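Local atomic coordinates of protection of telomeres protein 1 (Schizosaccharomyces pombe, PDB entry 5USB), a protein that binds single-stranded G-rich telomeric DNA through OB-fold domains, protecting the 3' overhang and regulating telomerase and telomere length. Residues V21-Y26 and I81-Y86; L33-Y38 and I65-W70. The protein carries 1 engineered substitution. All blocks are in the same frame, centred on the assembly; numbering follows the deposited sequence.

In the fold
Contact 1 (21-26 with 81-86) and contact 2 (33-38 with 65-70) are joined through the neighbouring strands 14-26 and 31-36 of one curled sheet, their centres about 9 Å apart. The two strands follow each other in the chain and pair antiparallel: I22 N lies 2.8 Å from Y34 O, and K23 O lies 2.8 Å from Y34 N, both probably hydrogen-bonded. T24 CG2 also packs on L33 CD2 at 3.6 Å. Contact 2 lies in the heart of the domain, nested within the chain loop closed by contact 1, which is only partly buried. Both reach the bound strand: K23, W25 and Y26 meet its 3' nucleotides, and Y34, R66, I68 and W70 meet nucleotides nearer its 5' end.

Contact 1: residues V21-Y26 and I81-Y86; sequences VIKTWY and IKEGDY. With nucleotides of chain B.
Two backbone hydrogen bonds fasten V21 to the loop 81-86: V21 N donates almost straight to D85 O (2.8 Å, 176°), and G84 N donates to V21 O. A type II turn from K82 to D85 presents these groups, with K82 N bonded in return to D85 OD2, which also forms a salt bridge with K120. The extended side chain of E83 carries OE1 to T24 N at 3.0 Å, accepting with the lone pair that faces away from OE2. One water joins T24 OG1 to E83 N. The apolar part centres on V21, whose CG2 meets I81 CG2 at 3.8 Å, the two side chains crossing nearly at right angles. Two successive residues, I22 and K23, stand opposite the single residue Y34, a classic beta bulge in this long OB-fold strand, which meets the nucleic acid from K23 to Y26. K23 NZ, brought round by a bend at chi4, donates to N7 of DG7 of chain B (2.8 Å). The W25 ring is sandwiched between the bases of DG7 and DT9 of chain B, with thymine N3 over its centre. An alanine at W25 would remove this ring and probably weaken binding of this part of the strand. Y26 grips the thymine twice through its backbone, N donating to O4 and O accepting from N3 (2.8 Å), while its ring lies against the base.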
loop_
_atom_site.group_PDB
_atom_site.type_symbol
_atom_site.label_atom_id
_atom_site.label_comp_id
_atom_site.label_asym_id
_atom_site.label_seq_id
_atom_site.Cartn_x
_atom_site.Cartn_y
_atom_site.Cartn_z
ATOM N N VAL A 21 1.637 0.439 6.804
ATOM C CA VAL A 21 1.051 1.706 6.390
ATOM C C VAL A 21 1.947 2.837 6.868
ATOM O O VAL A 21 2.181 3.004 8.076
ATOM C CB VAL A 21 -0.373 1.870 6.932
ATOM C CG1 VAL A 21 -0.924 3.227 6.530
ATOM C CG2 VAL A 21 -1.245 0.781 6.434
ATOM N N ILE A 22 2.387 3.659 5.924
ATOM C CA ILE A 22 3.228 4.808 6.230
ATOM C C ILE A 22 2.413 6.074 6.375
ATOM O O ILE A 22 2.671 6.875 7.275
ATOM C CB ILE A 22 4.314 4.977 5.144
ATOM C CG1 ILE A 22 5.215 3.756 5.017
ATOM C CG2 ILE A 22 5.122 6.227 5.458
ATOM C CD1 ILE A 22 5.917 3.387 6.314
ATOM N N LYS A 23 1.426 6.249 5.508
ATOM C CA LYS A 23 0.648 7.470 5.440
ATOM C C LYS A 23 -0.784 7.142 5.058
ATOM O O LYS A 23 -1.024 6.266 4.223
ATOM C CB LYS A 23 1.257 8.427 4.401
ATOM C CG LYS A 23 0.514 9.739 4.238
ATOM C CD LYS A 23 1.232 10.583 3.230
ATOM C CE LYS A 23 0.407 11.804 2.848
ATOM N NZ LYS A 23 0.365 12.784 3.919
ATOM N N THR A 24 -1.724 7.862 5.659
ATOM C CA THR A 24 -3.117 7.822 5.258
ATOM C C THR A 24 -3.589 9.224 4.929
ATOM O O THR A 24 -3.094 10.199 5.494
ATOM C CB THR A 24 -4.026 7.234 6.353
ATOM O OG1 THR A 24 -4.010 8.040 7.521
ATOM C CG2 THR A 24 -3.576 5.846 6.744
ATOM N N TRP A 25 -4.584 9.310 4.046
ATOM C CA TRP A 25 -5.225 10.579 3.723
ATOM C C TRP A 25 -6.668 10.326 3.338
ATOM O O TRP A 25 -6.939 9.631 2.356
ATOM C CB TRP A 25 -4.519 11.311 2.591
ATOM C CG TRP A 25 -5.116 12.658 2.382
ATOM C CD1 TRP A 25 -5.972 13.022 1.397
ATOM C CD2 TRP A 25 -4.910 13.821 3.192
ATOM N NE1 TRP A 25 -6.340 14.351 1.552
ATOM C CE2 TRP A 25 -5.687 14.856 2.640
ATOM C CE3 TRP A 25 -4.152 14.090 4.334
ATOM C CZ2 TRP A 25 -5.720 16.139 3.195
ATOM C CZ3 TRP A 25 -4.172 15.366 4.858
ATOM C CH2 TRP A 25 -4.969 16.370 4.289
ATOM N N TYR A 26 -7.598 10.851 4.137
ATOM C CA TYR A 26 -9.003 10.748 3.797
ATOM C C TYR A 26 -9.451 12.010 3.090
ATOM O O TYR A 26 -8.958 13.117 3.376
ATOM C CB TYR A 26 -9.899 10.504 5.039
ATOM C CG TYR A 26 -9.830 11.538 6.141
ATOM C CD1 TYR A 26 -10.649 12.671 6.133
ATOM C CD2 TYR A 26 -8.994 11.356 7.220
ATOM C CE1 TYR A 26 -10.593 13.591 7.160
ATOM C CE2 TYR A 26 -8.917 12.297 8.244
ATOM C CZ TYR A 26 -9.723 13.400 8.201
ATOM O OH TYR A 26 -9.638 14.330 9.244
ATOM N N ILE A 81 -7.983 1.944 9.456
ATOM C CA ILE A 81 -6.571 1.723 9.156
ATOM C C ILE A 81 -5.800 2.997 9.471
ATOM O O ILE A 81 -6.147 4.087 8.994
ATOM C CB ILE A 81 -6.373 1.318 7.688
ATOM C CG1 ILE A 81 -7.164 0.101 7.333
ATOM C CG2 ILE A 81 -4.870 1.101 7.380
ATOM C CD1 ILE A 81 -6.787 -1.138 8.112
ATOM N N LYS A 82 -4.743 2.864 10.261
ATOM C CA LYS A 82 -3.986 4.009 10.760
ATOM C C LYS A 82 -2.534 3.873 10.350
ATOM O O LYS A 82 -2.023 2.777 10.116
ATOM C CB LYS A 82 -3.997 4.135 12.293
ATOM C CG LYS A 82 -5.370 4.139 12.990
ATOM C CD LYS A 82 -6.224 5.286 12.564
ATOM C CE LYS A 82 -7.630 5.175 13.158
ATOM N NZ LYS A 82 -8.535 6.192 12.544
ATOM N N GLU A 83 -1.852 5.006 10.316
ATOM C CA GLU A 83 -0.421 5.008 10.099
ATOM C C GLU A 83 0.278 4.120 11.130
ATOM O O GLU A 83 -0.008 4.208 12.331
ATOM C CB GLU A 83 0.096 6.455 10.170
ATOM C CG GLU A 83 -0.468 7.257 9.017
ATOM C CD GLU A 83 -0.053 8.710 8.934
ATOM O OE1 GLU A 83 -0.426 9.373 7.923
ATOM O OE2 GLU A 83 0.660 9.188 9.847
ATOM N N GLY A 84 1.191 3.296 10.650
ATOM C CA GLY A 84 1.927 2.346 11.470
ATOM C C GLY A 84 1.295 0.973 11.547
ATOM O O GLY A 84 1.989 -0.010 11.890
ATOM N N ASP A 85 0.022 0.865 11.184
ATOM C CA ASP A 85 -0.618 -0.434 11.126
ATOM C C ASP A 85 -0.002 -1.313 10.025
ATOM O O ASP A 85 0.572 -0.841 9.029
ATOM C CB ASP A 85 -2.111 -0.300 10.840
ATOM C CG ASP A 85 -2.913 0.196 12.001
ATOM O OD1 ASP A 85 -2.407 0.270 13.146
ATOM O OD2 ASP A 85 -4.101 0.510 11.749
ATOM N N TYR A 86 -0.138 -2.626 10.210
ATOM C CA TYR A 86 0.178 -3.591 9.176
ATOM C C TYR A 86 -1.105 -4.044 8.515
ATOM O O TYR A 86 -2.149 -4.140 9.172
ATOM C CB TYR A 86 0.931 -4.786 9.763
ATOM C CG TYR A 86 2.238 -4.409 10.383
ATOM C CD1 TYR A 86 3.381 -4.378 9.628
ATOM C CD2 TYR A 86 2.320 -4.078 11.717
ATOM C CE1 TYR A 86 4.594 -4.028 10.180
ATOM C CE2 TYR A 86 3.514 -3.707 12.277
ATOM C CZ TYR A 86 4.653 -3.700 11.504
ATOM O OH TYR A 86 5.876 -3.343 12.072
ATOM P P DT B 9 -5.047 17.211 11.209
ATOM O OP1 DT B 9 -4.706 18.406 11.975
ATOM O OP2 DT B 9 -5.345 15.970 11.873
ATOM O "O5'" DT B 9 -6.321 17.546 10.335
ATOM C "C5'" DT B 9 -6.745 18.869 10.065
ATOM C "C4'" DT B 9 -7.805 18.836 8.992
ATOM O "O4'" DT B 9 -7.249 18.329 7.762
ATOM C "C3'" DT B 9 -8.965 17.903 9.294
ATOM O "O3'" DT B 9 -9.975 18.554 10.052
ATOM C "C2'" DT B 9 -9.483 17.568 7.915
ATOM C "C1'" DT B 9 -8.227 17.578 7.065
ATOM N N1 DT B 9 -7.701 16.225 6.845
ATOM C C2 DT B 9 -8.211 15.524 5.786
ATOM O O2 DT B 9 -9.046 15.978 5.036
ATOM N N3 DT B 9 -7.696 14.265 5.634
ATOM C C4 DT B 9 -6.770 13.642 6.441
ATOM O O4 DT B 9 -6.399 12.513 6.180
ATOM C C5 DT B 9 -6.281 14.434 7.539
ATOM C C7 DT B 9 -5.245 13.851 8.445
ATOM C C6 DT B 9 -6.771 15.668 7.689
ATOM P P DG B 7 3.088 20.438 3.479
ATOM O OP1 DG B 7 3.398 21.838 3.121
ATOM O OP2 DG B 7 3.730 19.821 4.610
ATOM O "O5'" DG B 7 1.525 20.273 3.733
ATOM C "C5'" DG B 7 0.600 21.086 3.038
ATOM C "C4'" DG B 7 -0.805 20.607 3.301
ATOM O "O4'" DG B 7 -1.026 19.398 2.550
ATOM C "C3'" DG B 7 -1.121 20.271 4.760
ATOM O "O3'" DG B 7 -2.343 20.892 5.113
ATOM C "C2'" DG B 7 -1.458 18.795 4.728
ATOM C "C1'" DG B 7 -1.871 18.575 3.302
ATOM N N9 DG B 7 -1.671 17.201 2.879
ATOM C C8 DG B 7 -0.871 16.264 3.477
ATOM N N7 DG B 7 -0.942 15.093 2.910
ATOM C C5 DG B 7 -1.852 15.266 1.881
ATOM C C6 DG B 7 -2.350 14.341 0.934
ATOM O O6 DG B 7 -2.051 13.160 0.792
ATOM N N1 DG B 7 -3.264 14.934 0.069
ATOM C C2 DG B 7 -3.657 16.246 0.124
ATOM N N2 DG B 7 -4.551 16.630 -0.789
ATOM N N3 DG B 7 -3.208 17.115 1.010
ATOM C C4 DG B 7 -2.317 16.562 1.854
ATOM P P DG B 8 -2.612 21.350 6.572
ATOM O OP1 DG B 8 -3.907 22.003 6.597
ATOM O OP2 DG B 8 -1.464 22.052 7.057
ATOM O "O5'" DG B 8 -2.628 20.019 7.439
ATOM C "C5'" DG B 8 -3.845 19.303 7.563
ATOM C "C4'" DG B 8 -3.616 17.942 8.176
ATOM O "O4'" DG B 8 -2.683 17.172 7.401
ATOM C "C3'" DG B 8 -3.091 17.929 9.609
ATOM O "O3'" DG B 8 -3.868 16.906 10.199
ATOM C "C2'" DG B 8 -1.652 17.454 9.454
ATOM C "C1'" DG B 8 -1.780 16.516 8.268
ATOM N N9 DG B 8 -0.598 16.171 7.482
ATOM C C8 DG B 8 -0.405 14.963 6.863
ATOM N N7 DG B 8 0.674 14.926 6.135
ATOM C C5 DG B 8 1.221 16.193 6.263
ATOM C C6 DG B 8 2.403 16.741 5.701
ATOM O O6 DG B 8 3.217 16.201 4.958
ATOM N N1 DG B 8 2.593 18.062 6.092
ATOM C C2 DG B 8 1.751 18.764 6.916
ATOM N N2 DG B 8 2.106 20.030 7.176
ATOM N N3 DG B 8 0.643 18.264 7.445
ATOM C C4 DG B 8 0.439 16.983 7.076
HETATM O O HOH W 1 -1.337 12.053 6.122
HETATM O O HOH W 2 -3.600 7.366 10.491
#

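Contact 2: residues L33-Y38 and I65-W70; sequences LYVTDY and IRCILW. With nucleotides of chain B.
Strands 31-36 and 65-69 are antiparallel neighbours in the OB-fold sheet, their directions 141° apart. L33 and C67 form a hydrogen-bonded pair, C67 N reaching L33 O at 2.7 Å and L33 N returning the bond to C67 O. V35 and I65 repeat the pattern, and between them Y34 and R66 make a non-hydrogen-bonded pair. The side chains of L33, V35, I65 and C67 share one face of the sheet; V35 CG2 touches I65 CG2 at 3.6 Å and C67 SG at 4.1 Å. On the other face Y34 and R66 run side by side toward the nucleic acid. R66 NE makes a weak hydrogen bond to Y34 OH (3.4 Å), with ring and guanidinium 83° apart. Bent at chi3 (-69°), R66 lays one guanidinium face on the adenine of DA5 of chain B, while NH1 makes a hydrogen bond to O2 of a thymine base of the bound strand. The adenine C2 meets the edge of the Y34 ring. The W70 ring has I68 CG2 against one face and the guanine of G1 of chain B over the other, each toward its rim. An apolar face turned inward and a base-binding face turned outward are characteristic of single-strand-binding OB folds.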
loop_
_atom_site.group_PDB
_atom_site.type_symbol
_atom_site.label_atom_id
_atom_site.label_comp_id
_atom_site.label_asym_id
_atom_site.label_seq_id
_atom_site.Cartn_x
_atom_site.Cartn_y
_atom_site.Cartn_z
ATOM N N LEU A 33 -4.019 5.247 1.026
ATOM C CA LEU A 33 -2.986 4.664 1.858
ATOM C C LEU A 33 -1.676 4.685 1.089
ATOM O O LEU A 33 -1.668 4.537 -0.121
ATOM C CB LEU A 33 -3.282 3.167 2.208
ATOM C CG LEU A 33 -4.552 2.786 2.924
ATOM C CD1 LEU A 33 -4.709 1.252 2.870
ATOM C CD2 LEU A 33 -4.541 3.333 4.364
ATOM N N TYR A 34 -0.575 4.887 1.793
ATOM C CA TYR A 34 0.757 4.706 1.237
ATOM C C TYR A 34 1.398 3.609 2.058
ATOM O O TYR A 34 1.456 3.735 3.291
ATOM C CB TYR A 34 1.596 5.986 1.334
ATOM C CG TYR A 34 0.995 7.148 0.563
ATOM C CD1 TYR A 34 -0.075 7.861 1.043
ATOM C CD2 TYR A 34 1.498 7.484 -0.685
ATOM C CE1 TYR A 34 -0.619 8.890 0.323
ATOM C CE2 TYR A 34 0.934 8.514 -1.430
ATOM C CZ TYR A 34 -0.128 9.191 -0.913
ATOM O OH TYR A 34 -0.682 10.225 -1.646
ATOM N N VAL A 35 1.783 2.514 1.404
ATOM C CA VAL A 35 2.269 1.338 2.112
ATOM C C VAL A 35 3.604 0.872 1.554
ATOM O O VAL A 35 3.987 1.205 0.436
ATOM C CB VAL A 35 1.244 0.204 2.075
ATOM C CG1 VAL A 35 -0.095 0.728 2.508
ATOM C CG2 VAL A 35 1.163 -0.422 0.711
ATOM N N THR A 36 4.337 0.132 2.386
ATOM C CA THR A 36 5.660 -0.365 2.047
ATOM C C THR A 36 5.883 -1.730 2.672
ATOM O O THR A 36 5.331 -2.029 3.738
ATOM C CB THR A 36 6.758 0.591 2.558
ATOM O OG1 THR A 36 8.046 0.170 2.093
ATOM C CG2 THR A 36 6.831 0.607 4.045
ATOM N N ASP A 37 6.741 -2.545 2.012
ATOM C CA ASP A 37 7.304 -3.700 2.708
ATOM C C ASP A 37 8.824 -3.607 2.751
ATOM O O ASP A 37 9.506 -4.611 3.021
ATOM C CB ASP A 37 6.820 -5.023 2.103
ATOM C CG ASP A 37 7.294 -5.258 0.707
ATOM O OD1 ASP A 37 8.088 -4.448 0.185
ATOM O OD2 ASP A 37 6.918 -6.328 0.132
ATOM N N TYR A 38 9.343 -2.406 2.506
ATOM C CA TYR A 38 10.777 -2.100 2.501
ATOM C C TYR A 38 11.513 -2.871 1.416
ATOM O O TYR A 38 12.677 -3.247 1.580
ATOM C CB TYR A 38 11.361 -2.322 3.904
ATOM C CG TYR A 38 10.857 -1.261 4.839
ATOM C CD1 TYR A 38 11.447 -0.008 4.826
ATOM C CD2 TYR A 38 9.767 -1.484 5.678
ATOM C CE1 TYR A 38 11.006 0.995 5.628
ATOM C CE2 TYR A 38 9.297 -0.449 6.503
ATOM C CZ TYR A 38 9.945 0.783 6.440
ATOM O OH TYR A 38 9.558 1.845 7.227
ATOM N N ILE A 65 4.017 2.383 -2.213
ATOM C CA ILE A 65 2.985 2.434 -3.251
ATOM C C ILE A 65 1.730 3.096 -2.681
ATOM O O ILE A 65 1.364 2.861 -1.529
ATOM C CB ILE A 65 2.660 1.038 -3.822
ATOM C CG1 ILE A 65 1.753 1.201 -5.048
ATOM C CG2 ILE A 65 2.029 0.098 -2.779
ATOM C CD1 ILE A 65 1.592 -0.058 -5.861
ATOM N N ARG A 66 1.112 3.948 -3.482
ATOM C CA ARG A 66 -0.158 4.582 -3.145
ATOM C C ARG A 66 -1.299 3.632 -3.457
ATOM O O ARG A 66 -1.316 3.031 -4.524
ATOM C CB ARG A 66 -0.335 5.866 -3.955
ATOM C CG ARG A 66 -1.728 6.470 -3.911
ATOM C CD ARG A 66 -1.844 7.562 -4.987
ATOM N NE ARG A 66 -1.044 8.729 -4.679
ATOM C CZ ARG A 66 -0.601 9.597 -5.580
ATOM N NH1 ARG A 66 -0.872 9.437 -6.870
ATOM N NH2 ARG A 66 0.117 10.629 -5.180
ATOM N N CYS A 67 -2.249 3.505 -2.531
ATOM C CA CYS A 67 -3.441 2.681 -2.740
ATOM C C CYS A 67 -4.624 3.621 -2.628
ATOM O O CYS A 67 -4.745 4.316 -1.620
ATOM C CB CYS A 67 -3.547 1.548 -1.712
ATOM S SG CYS A 67 -2.044 0.542 -1.576
ATOM N N ILE A 68 -5.508 3.625 -3.643
ATOM C CA ILE A 68 -6.732 4.419 -3.611
ATOM C C ILE A 68 -7.926 3.506 -3.380
ATOM O O ILE A 68 -8.126 2.538 -4.118
ATOM C CB ILE A 68 -6.932 5.226 -4.903
ATOM C CG1 ILE A 68 -5.666 6.006 -5.235
ATOM C CG2 ILE A 68 -8.176 6.139 -4.764
ATOM C CD1 ILE A 68 -5.346 7.014 -4.258
ATOM N N LEU A 69 -8.721 3.834 -2.347
ATOM C CA LEU A 69 -9.853 3.026 -1.926
ATOM C C LEU A 69 -11.134 3.821 -2.134
ATOM O O LEU A 69 -11.243 4.950 -1.651
ATOM C CB LEU A 69 -9.717 2.643 -0.453
ATOM C CG LEU A 69 -8.795 1.464 -0.088
ATOM C CD1 LEU A 69 -7.348 1.682 -0.441
ATOM C CD2 LEU A 69 -8.894 1.116 1.413
ATOM N N TRP A 70 -12.085 3.248 -2.870
ATOM C CA TRP A 70 -13.367 3.896 -3.111
ATOM C C TRP A 70 -14.504 3.126 -2.458
ATOM O O TRP A 70 -14.391 1.940 -2.147
ATOM C CB TRP A 70 -13.664 3.991 -4.604
ATOM C CG TRP A 70 -13.021 5.134 -5.319
ATOM C CD1 TRP A 70 -13.422 6.444 -5.309
ATOM C CD2 TRP A 70 -11.902 5.063 -6.193
ATOM N NE1 TRP A 70 -12.614 7.191 -6.108
ATOM C CE2 TRP A 70 -11.666 6.365 -6.668
ATOM C CE3 TRP A 70 -11.066 4.021 -6.621
ATOM C CZ2 TRP A 70 -10.632 6.661 -7.537
ATOM C CZ3 TRP A 70 -10.044 4.323 -7.480
ATOM C CH2 TRP A 70 -9.836 5.634 -7.937
ATOM O "O5'" G B 1 -13.033 6.997 -14.640
ATOM C "C5'" G B 1 -12.810 7.025 -13.230
ATOM C "C4'" G B 1 -13.545 8.199 -12.648
ATOM O "O4'" G B 1 -14.577 7.744 -11.748
ATOM C "C3'" G B 1 -12.717 9.146 -11.812
ATOM O "O3'" G B 1 -13.421 10.347 -11.894
ATOM C "C2'" G B 1 -12.783 8.530 -10.409
ATOM O "O2'" G B 1 -12.754 9.301 -9.226
ATOM C "C1'" G B 1 -14.127 7.831 -10.412
ATOM N N9 G B 1 -14.015 6.479 -9.903
ATOM C C8 G B 1 -13.219 5.473 -10.388
ATOM N N7 G B 1 -13.392 4.341 -9.768
ATOM C C5 G B 1 -14.382 4.611 -8.838
ATOM C C6 G B 1 -14.983 3.769 -7.876
ATOM O O6 G B 1 -14.766 2.584 -7.664
ATOM N N1 G B 1 -15.928 4.450 -7.116
ATOM C C2 G B 1 -16.244 5.776 -7.260
ATOM N N2 G B 1 -17.170 6.259 -6.427
ATOM N N3 G B 1 -15.691 6.574 -8.159
ATOM C C4 G B 1 -14.772 5.929 -8.907
ATOM P P DA B 5 3.431 16.064 -5.852
ATOM O OP1 DA B 5 3.070 17.409 -5.462
ATOM O OP2 DA B 5 4.405 15.802 -6.878
ATOM O "O5'" DA B 5 3.926 15.320 -4.545
ATOM C "C5'" DA B 5 3.187 15.431 -3.346
ATOM C "C4'" DA B 5 3.641 14.350 -2.402
ATOM O "O4'" DA B 5 3.201 13.076 -2.907
ATOM C "C3'" DA B 5 5.156 14.238 -2.266
ATOM O "O3'" DA B 5 5.514 13.864 -0.935
ATOM C "C2'" DA B 5 5.507 13.179 -3.294
ATOM C "C1'" DA B 5 4.298 12.265 -3.264
ATOM N N9 DA B 5 3.967 11.637 -4.533
ATOM C C8 DA B 5 3.866 12.244 -5.756
ATOM N N7 DA B 5 3.497 11.439 -6.715
ATOM C C5 DA B 5 3.285 10.231 -6.072
ATOM C C6 DA B 5 2.871 8.978 -6.534
ATOM N N6 DA B 5 2.569 8.723 -7.805
ATOM N N1 DA B 5 2.785 7.976 -5.635
ATOM C C2 DA B 5 3.095 8.230 -4.365
ATOM N N3 DA B 5 3.488 9.366 -3.808
ATOM C C4 DA B 5 3.563 10.341 -4.726
ATOM P P DG B 2 -12.764 11.582 -12.569
ATOM O OP1 DG B 2 -13.791 12.639 -12.625
ATOM O OP2 DG B 2 -12.065 11.148 -13.784
ATOM O "O5'" DG B 2 -11.677 12.040 -11.504
ATOM C "C5'" DG B 2 -12.076 12.517 -10.223
ATOM C "C4'" DG B 2 -10.870 12.548 -9.318
ATOM O "O4'" DG B 2 -10.605 11.257 -8.738
ATOM C "C3'" DG B 2 -9.573 12.907 -10.020
ATOM O "O3'" DG B 2 -9.563 14.318 -10.119
ATOM C "C2'" DG B 2 -8.541 12.363 -9.049
ATOM C "C1'" DG B 2 -9.202 11.106 -8.518
ATOM N N9 DG B 2 -8.787 9.877 -9.176
ATOM C C8 DG B 2 -9.509 9.199 -10.117
ATOM N N7 DG B 2 -8.917 8.122 -10.544
ATOM C C5 DG B 2 -7.709 8.109 -9.871
ATOM C C6 DG B 2 -6.639 7.187 -9.937
ATOM O O6 DG B 2 -6.558 6.156 -10.604
ATOM N N1 DG B 2 -5.592 7.556 -9.100
ATOM C C2 DG B 2 -5.595 8.658 -8.282
ATOM N N2 DG B 2 -4.509 8.835 -7.532
ATOM N N3 DG B 2 -6.588 9.528 -8.215
ATOM C C4 DG B 2 -7.608 9.191 -9.028
#